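Local coordinates for protein DNA polymerase III subunit beta (Helicobacter pylori 26695, PDB 4S3I) that tethers DNA polymerases and other proteins to DNA, giving them processivity as a sliding factor of bacterial replication, at residues R17-F22 against L44-S49; A32-L37 against V69-G74. One frame throughout, in Å; residues are numbered along the deposited sequence.

In the fold
Both interactions lie in the N-terminal domain of this processivity factor, their centres about 9 Å apart and on the same side of the chain's centre. Along the chain their segments alternate: 17-22, 32-37, 44-49, then 69-74. Interaction 2 pairs strands 34-40 and 68-73, the latter outermost within this chain, while interaction 1 lays the end of helix 9-19 on strand 43-49, the next strand in from 34-40. Direct joins are a probable hydrogen bond from His36 N to Lys47 O, another from Gln20 NE2 to Gly74 O, and packing of Leu46 on Leu37. The contacts thus place helix 9-19 over the sheet whose edge interaction 2 forms, with strand 34-40 between strands 43-49 and 68-73.

Interaction 1. Residues R17-F22 against L44-S49; sequences RYLQAF and LFLKAS
Leu19 reaches from helix 9-19 to Leu46 and Ala48, two residues whose side chains point to the same side of strand 43-49. Its CG stands anti to the carbonyl carbon (chi1 -75°), and CD1 continues the extended chain, anti to CA (chi2 164°). The two methyls divide the work: CD1 touches CB of Leu46 at 3.5 Å, with the two leucine side chains crossing at about a right angle, while CD2 lies 4.0 Å from CB of Ala48 and 3.9 Å from the Ala48 backbone N. Phe22 meets the same alanine through CB rather than its ring. Its CB sits 3.8 Å from Ala48 CB and 3.6 Å from Ala48 O, but the ring then leads away from the strand. The carbonyl oxygens of Tyr18 and Leu19 lie in the ring plane, at its edge. Phe22 N also donates to Leu19 O (3.1 Å), a local bond that ties together the two residues carrying the contact. All the cross-contact evidence is therefore apolar or van der Waals, made by Leu19 and Phe22 on the face of strand 43-49 that carries Leu46 and Ala48. Around it, Leu19 also touches Ile35 of strand 34-40 and Leu55 of strand 53-60, and Phe22 packs on Ile53, Leu55 and Leu212, the last from helix 203-212 of the central domain.

Interaction 2. Residues A32-L37 against V69-G74; sequences ASHIHL and VGTING
Residues 34-37 and 69-73 run antiparallel at the edge of an antiparallel beta sheet in the N-terminal domain of the processivity factor, their axes 4.3 Å apart at closest approach and their directions 155° apart. Ile35 with Ile72 and Leu37 with Gly70 are the hydrogen-bonded pairs, each joined by reciprocal N-H to O bonds; the shorter of each couple, Ile35 N to Ile72 O and Leu37 N to Gly70 O, both measure 2.7 Å. His36 with Thr71 and His34 with Asn73 are the non-hydrogen-bonded pairs. The His34 ring lies flat against the opposite backbone, with Ile72 C 3.4 Å above its plane and Asn73 N over the same face, both above its centre. From the ring's edge, ND1 meets Thr71 OG1 at 2.9 Å in a nearly straight hydrogen bond (164°). Thr71 sets its hydroxyl between the backbone N and the carbonyl carbon (chi1 82°), and Phe112 N donates to the same oxygen while the Phe112 ring stacks on His34, so one residue contacts both partners of the pair. On the other side of the sheet, shared by Ile35, Leu37 and Ile72, Leu37 CD1 packs 4.0 Å from Ile72 CG2, and Leu98 of strand 97-102 touches both residues. Ile35 CD1 comes to 3.6 Å from Gly74 CA, close against a residue that has no side chain. Here the strand gives way to helix 74-82: Asn73 occupies the N-cap and its OD1 accepts from Lys76 N, while Gly74 N donates to Ser33 O at 3.0 Å.

Interaction 1. Residues R17-F22 against L44-S49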
loop_
_atom_site.group_PDB
_atom_site.type_symbol
_atom_site.label_atom_id
_atom_site.label_comp_id
_atom_site.label_asym_id
_atom_site.label_seq_id
_atom_site.Cartn_x
_atom_site.Cartn_y
_atom_site.Cartn_z
ATOM N N ARG A 17 -1.229 -17.439 8.576
ATOM C CA ARG A 17 -0.610 -16.207 8.088
ATOM C C ARG A 17 0.911 -16.315 8.040
ATOM O O ARG A 17 1.539 -15.938 7.046
ATOM C CB ARG A 17 -1.066 -14.989 8.901
ATOM C CG ARG A 17 -2.487 -14.546 8.542
ATOM C CD ARG A 17 -2.860 -13.153 9.073
ATOM N NE ARG A 17 -4.284 -12.895 8.854
ATOM C CZ ARG A 17 -4.825 -12.584 7.675
ATOM N NH1 ARG A 17 -4.065 -12.475 6.589
ATOM N NH2 ARG A 17 -6.129 -12.383 7.580
ATOM N N TYR A 18 1.498 -16.854 9.101
ATOM C CA TYR A 18 2.941 -17.029 9.147
ATOM C C TYR A 18 3.436 -17.956 8.063
ATOM O O TYR A 18 4.547 -17.797 7.564
ATOM C CB TYR A 18 3.354 -17.613 10.486
ATOM C CG TYR A 18 3.321 -16.635 11.630
ATOM C CD1 TYR A 18 4.040 -15.448 11.575
ATOM C CD2 TYR A 18 2.605 -16.922 12.785
ATOM C CE1 TYR A 18 4.032 -14.555 12.640
ATOM C CE2 TYR A 18 2.589 -16.045 13.852
ATOM C CZ TYR A 18 3.302 -14.864 13.774
ATOM O OH TYR A 18 3.281 -13.998 14.843
ATOM N N LEU A 19 2.615 -18.941 7.716
ATOM C CA LEU A 19 3.045 -19.988 6.802
ATOM C C LEU A 19 3.013 -19.572 5.335
ATOM O O LEU A 19 3.621 -20.232 4.492
ATOM C CB LEU A 19 2.199 -21.245 7.019
ATOM C CG LEU A 19 2.578 -22.011 8.287
ATOM C CD1 LEU A 19 1.479 -23.001 8.642
ATOM C CD2 LEU A 19 3.904 -22.758 8.092
ATOM N N GLN A 20 2.315 -18.480 5.030
ATOM C CA GLN A 20 2.121 -18.081 3.634
ATOM C C GLN A 20 3.452 -17.855 2.920
ATOM O O GLN A 20 3.609 -18.219 1.756
ATOM C CB GLN A 20 1.235 -16.839 3.547
ATOM C CG GLN A 20 -0.172 -17.070 4.079
ATOM C CD GLN A 20 -0.912 -18.141 3.301
ATOM O OE1 GLN A 20 -1.123 -18.000 2.091
ATOM N NE2 GLN A 20 -1.291 -19.229 3.978
ATOM N N ALA A 21 4.426 -17.295 3.635
ATOM C CA ALA A 21 5.693 -16.911 3.015
ATOM C C ALA A 21 6.524 -18.103 2.584
ATOM O O ALA A 21 7.516 -17.953 1.867
ATOM C CB ALA A 21 6.495 -16.020 3.947
ATOM N N PHE A 22 6.131 -19.295 3.027
ATOM C CA PHE A 22 6.908 -20.498 2.755
ATOM C C PHE A 22 6.255 -21.379 1.704
ATOM O O PHE A 22 6.657 -22.522 1.517
ATOM C CB PHE A 22 7.122 -21.298 4.039
ATOM C CG PHE A 22 7.831 -20.526 5.110
ATOM C CD1 PHE A 22 9.201 -20.684 5.304
ATOM C CD2 PHE A 22 7.142 -19.624 5.908
ATOM C CE1 PHE A 22 9.867 -19.956 6.293
ATOM C CE2 PHE A 22 7.807 -18.890 6.899
ATOM C CZ PHE A 22 9.167 -19.059 7.084
ATOM N N LEU A 44 -2.041 -29.569 16.791
ATOM C CA LEU A 44 -2.056 -29.622 15.325
ATOM C C LEU A 44 -0.782 -28.953 14.832
ATOM O O LEU A 44 -0.547 -27.783 15.116
ATOM C CB LEU A 44 -3.264 -28.880 14.741
ATOM C CG LEU A 44 -3.186 -28.626 13.231
ATOM C CD1 LEU A 44 -3.397 -29.927 12.469
ATOM C CD2 LEU A 44 -4.194 -27.584 12.783
ATOM N N PHE A 45 0.048 -29.702 14.122
ATOM C CA PHE A 45 1.254 -29.153 13.529
ATOM C C PHE A 45 0.984 -28.806 12.076
ATOM O O PHE A 45 0.382 -29.590 11.337
ATOM C CB PHE A 45 2.395 -30.169 13.599
ATOM C CG PHE A 45 2.937 -30.377 14.988
ATOM C CD1 PHE A 45 2.336 -31.285 15.852
ATOM C CD2 PHE A 45 4.040 -29.649 15.435
ATOM C CE1 PHE A 45 2.837 -31.483 17.147
ATOM C CE2 PHE A 45 4.547 -29.832 16.729
ATOM C CZ PHE A 45 3.940 -30.752 17.582
ATOM N N LEU A 46 1.445 -27.633 11.679
ATOM C CA LEU A 46 1.281 -27.156 10.320
ATOM C C LEU A 46 2.683 -26.831 9.825
ATOM O O LEU A 46 3.437 -26.125 10.507
ATOM C CB LEU A 46 0.380 -25.916 10.294
ATOM C CG LEU A 46 -0.986 -26.002 10.986
ATOM C CD1 LEU A 46 -0.889 -25.608 12.445
ATOM C CD2 LEU A 46 -2.035 -25.110 10.294
ATOM N N LYS A 47 3.070 -27.376 8.677
ATOM C CA LYS A 47 4.400 -27.059 8.169
ATOM C C LYS A 47 4.454 -26.831 6.666
ATOM O O LYS A 47 3.742 -27.478 5.897
ATOM C CB LYS A 47 5.441 -28.091 8.609
ATOM C CG LYS A 47 5.326 -29.448 7.973
ATOM C CD LYS A 47 6.562 -30.274 8.324
ATOM C CE LYS A 47 6.463 -31.710 7.817
ATOM N NZ LYS A 47 5.575 -32.558 8.665
ATOM N N ALA A 48 5.294 -25.879 6.273
ATOM C CA ALA A 48 5.530 -25.553 4.871
ATOM C C ALA A 48 7.032 -25.410 4.679
ATOM O O ALA A 48 7.667 -24.569 5.326
ATOM C CB ALA A 48 4.828 -24.267 4.511
ATOM N N SER A 49 7.604 -26.227 3.803
ATOM C CA SER A 49 9.051 -26.232 3.616
ATOM C C SER A 49 9.446 -26.733 2.235
ATOM O O SER A 49 8.664 -27.402 1.552
ATOM C CB SER A 49 9.717 -27.111 4.679
ATOM O OG SER A 49 9.504 -28.491 4.430
#

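Interaction 2. Residues A32-L37 against V69-G74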
loop_
_atom_site.group_PDB
_atom_site.type_symbol
_atom_site.label_atom_id
_atom_site.label_comp_id
_atom_site.label_asym_id
_atom_site.label_seq_id
_atom_site.Cartn_x
_atom_site.Cartn_y
_atom_site.Cartn_z
ATOM N N ALA A 32 4.108 -27.874 -3.545
ATOM C CA ALA A 32 4.808 -26.698 -2.992
ATOM C C ALA A 32 3.847 -25.597 -2.545
ATOM O O ALA A 32 4.239 -24.689 -1.801
ATOM C CB ALA A 32 5.843 -26.153 -3.964
ATOM N N SER A 33 2.604 -25.653 -3.022
ATOM C CA SER A 33 1.585 -24.686 -2.610
ATOM C C SER A 33 0.810 -25.154 -1.372
ATOM O O SER A 33 -0.135 -24.479 -0.923
ATOM C CB SER A 33 0.598 -24.418 -3.749
ATOM O OG SER A 33 -0.249 -25.536 -3.961
ATOM N N HIS A 34 1.213 -26.307 -0.831
ATOM C CA HIS A 34 0.468 -26.976 0.233
ATOM C C HIS A 34 1.138 -26.945 1.610
ATOM O O HIS A 34 2.367 -26.996 1.728
ATOM C CB HIS A 34 0.188 -28.439 -0.146
ATOM C CG HIS A 34 -1.053 -28.623 -0.957
ATOM N ND1 HIS A 34 -1.916 -29.681 -0.770
ATOM C CD2 HIS A 34 -1.581 -27.876 -1.957
ATOM C CE1 HIS A 34 -2.919 -29.582 -1.622
ATOM N NE2 HIS A 34 -2.744 -28.493 -2.348
ATOM N N ILE A 35 0.296 -26.902 2.638
ATOM C CA ILE A 35 0.720 -27.038 4.018
ATOM C C ILE A 35 0.464 -28.476 4.485
ATOM O O ILE A 35 -0.623 -29.020 4.270
ATOM C CB ILE A 35 -0.038 -26.060 4.919
ATOM C CG1 ILE A 35 0.425 -24.628 4.624
ATOM C CG2 ILE A 35 0.164 -26.407 6.389
ATOM C CD1 ILE A 35 -0.458 -23.518 5.246
ATOM N N HIS A 36 1.475 -29.088 5.105
ATOM C CA HIS A 36 1.343 -30.422 5.686
ATOM C C HIS A 36 0.698 -30.272 7.069
ATOM O O HIS A 36 1.069 -29.387 7.863
ATOM C CB HIS A 36 2.720 -31.077 5.789
ATOM C CG HIS A 36 2.710 -32.468 6.340
ATOM N ND1 HIS A 36 2.658 -32.734 7.694
ATOM C CD2 HIS A 36 2.800 -33.673 5.724
ATOM C CE1 HIS A 36 2.698 -34.045 7.883
ATOM N NE2 HIS A 36 2.788 -34.633 6.705
ATOM N N LEU A 37 -0.277 -31.126 7.356
ATOM C CA LEU A 37 -0.981 -31.070 8.634
ATOM C C LEU A 37 -0.755 -32.382 9.371
ATOM O O LEU A 37 -0.769 -33.454 8.757
ATOM C CB LEU A 37 -2.480 -30.874 8.425
ATOM C CG LEU A 37 -2.966 -29.662 7.650
ATOM C CD1 LEU A 37 -4.489 -29.707 7.493
ATOM C CD2 LEU A 37 -2.540 -28.372 8.351
ATOM N N VAL A 69 -2.519 -37.504 9.429
ATOM C CA VAL A 69 -1.842 -36.489 8.623
ATOM C C VAL A 69 -2.616 -36.188 7.344
ATOM O O VAL A 69 -3.418 -37.008 6.895
ATOM C CB VAL A 69 -0.431 -36.961 8.236
ATOM C CG1 VAL A 69 0.451 -37.080 9.469
ATOM C CG2 VAL A 69 -0.504 -38.306 7.511
ATOM N N GLY A 70 -2.359 -35.023 6.757
ATOM C CA GLY A 70 -2.953 -34.629 5.486
ATOM C C GLY A 70 -2.244 -33.390 4.949
ATOM O O GLY A 70 -1.277 -32.927 5.551
ATOM N N THR A 71 -2.700 -32.860 3.813
ATOM C CA THR A 71 -2.135 -31.620 3.255
ATOM C C THR A 71 -3.262 -30.786 2.696
ATOM O O THR A 71 -4.324 -31.318 2.388
ATOM C CB THR A 71 -1.166 -31.871 2.084
ATOM O OG1 THR A 71 -1.924 -32.057 0.878
ATOM C CG2 THR A 71 -0.278 -33.088 2.341
ATOM N N ILE A 72 -3.021 -29.489 2.521
ATOM C CA ILE A 72 -4.038 -28.599 1.993
ATOM C C ILE A 72 -3.360 -27.373 1.389
ATOM O O ILE A 72 -2.308 -26.935 1.870
ATOM C CB ILE A 72 -5.044 -28.187 3.110
ATOM C CG1 ILE A 72 -6.227 -27.407 2.546
ATOM C CG2 ILE A 72 -4.345 -27.437 4.255
ATOM C CD1 ILE A 72 -7.121 -26.789 3.617
ATOM N N ASN A 73 -3.952 -26.842 0.322
ATOM C CA ASN A 73 -3.472 -25.601 -0.281
ATOM C C ASN A 73 -3.498 -24.470 0.746
ATOM O O ASN A 73 -4.562 -24.095 1.242
ATOM C CB ASN A 73 -4.329 -25.224 -1.488
ATOM C CG ASN A 73 -3.795 -24.006 -2.219
ATOM O OD1 ASN A 73 -4.092 -22.878 -1.855
ATOM N ND2 ASN A 73 -2.998 -24.239 -3.264
ATOM N N GLY A 74 -2.326 -23.938 1.071
ATOM C CA GLY A 74 -2.206 -22.956 2.142
ATOM C C GLY A 74 -2.888 -21.625 1.875
ATOM O O GLY A 74 -3.419 -20.990 2.786
HETATM O O HOH W 1 -0.957 -21.851 -1.393
#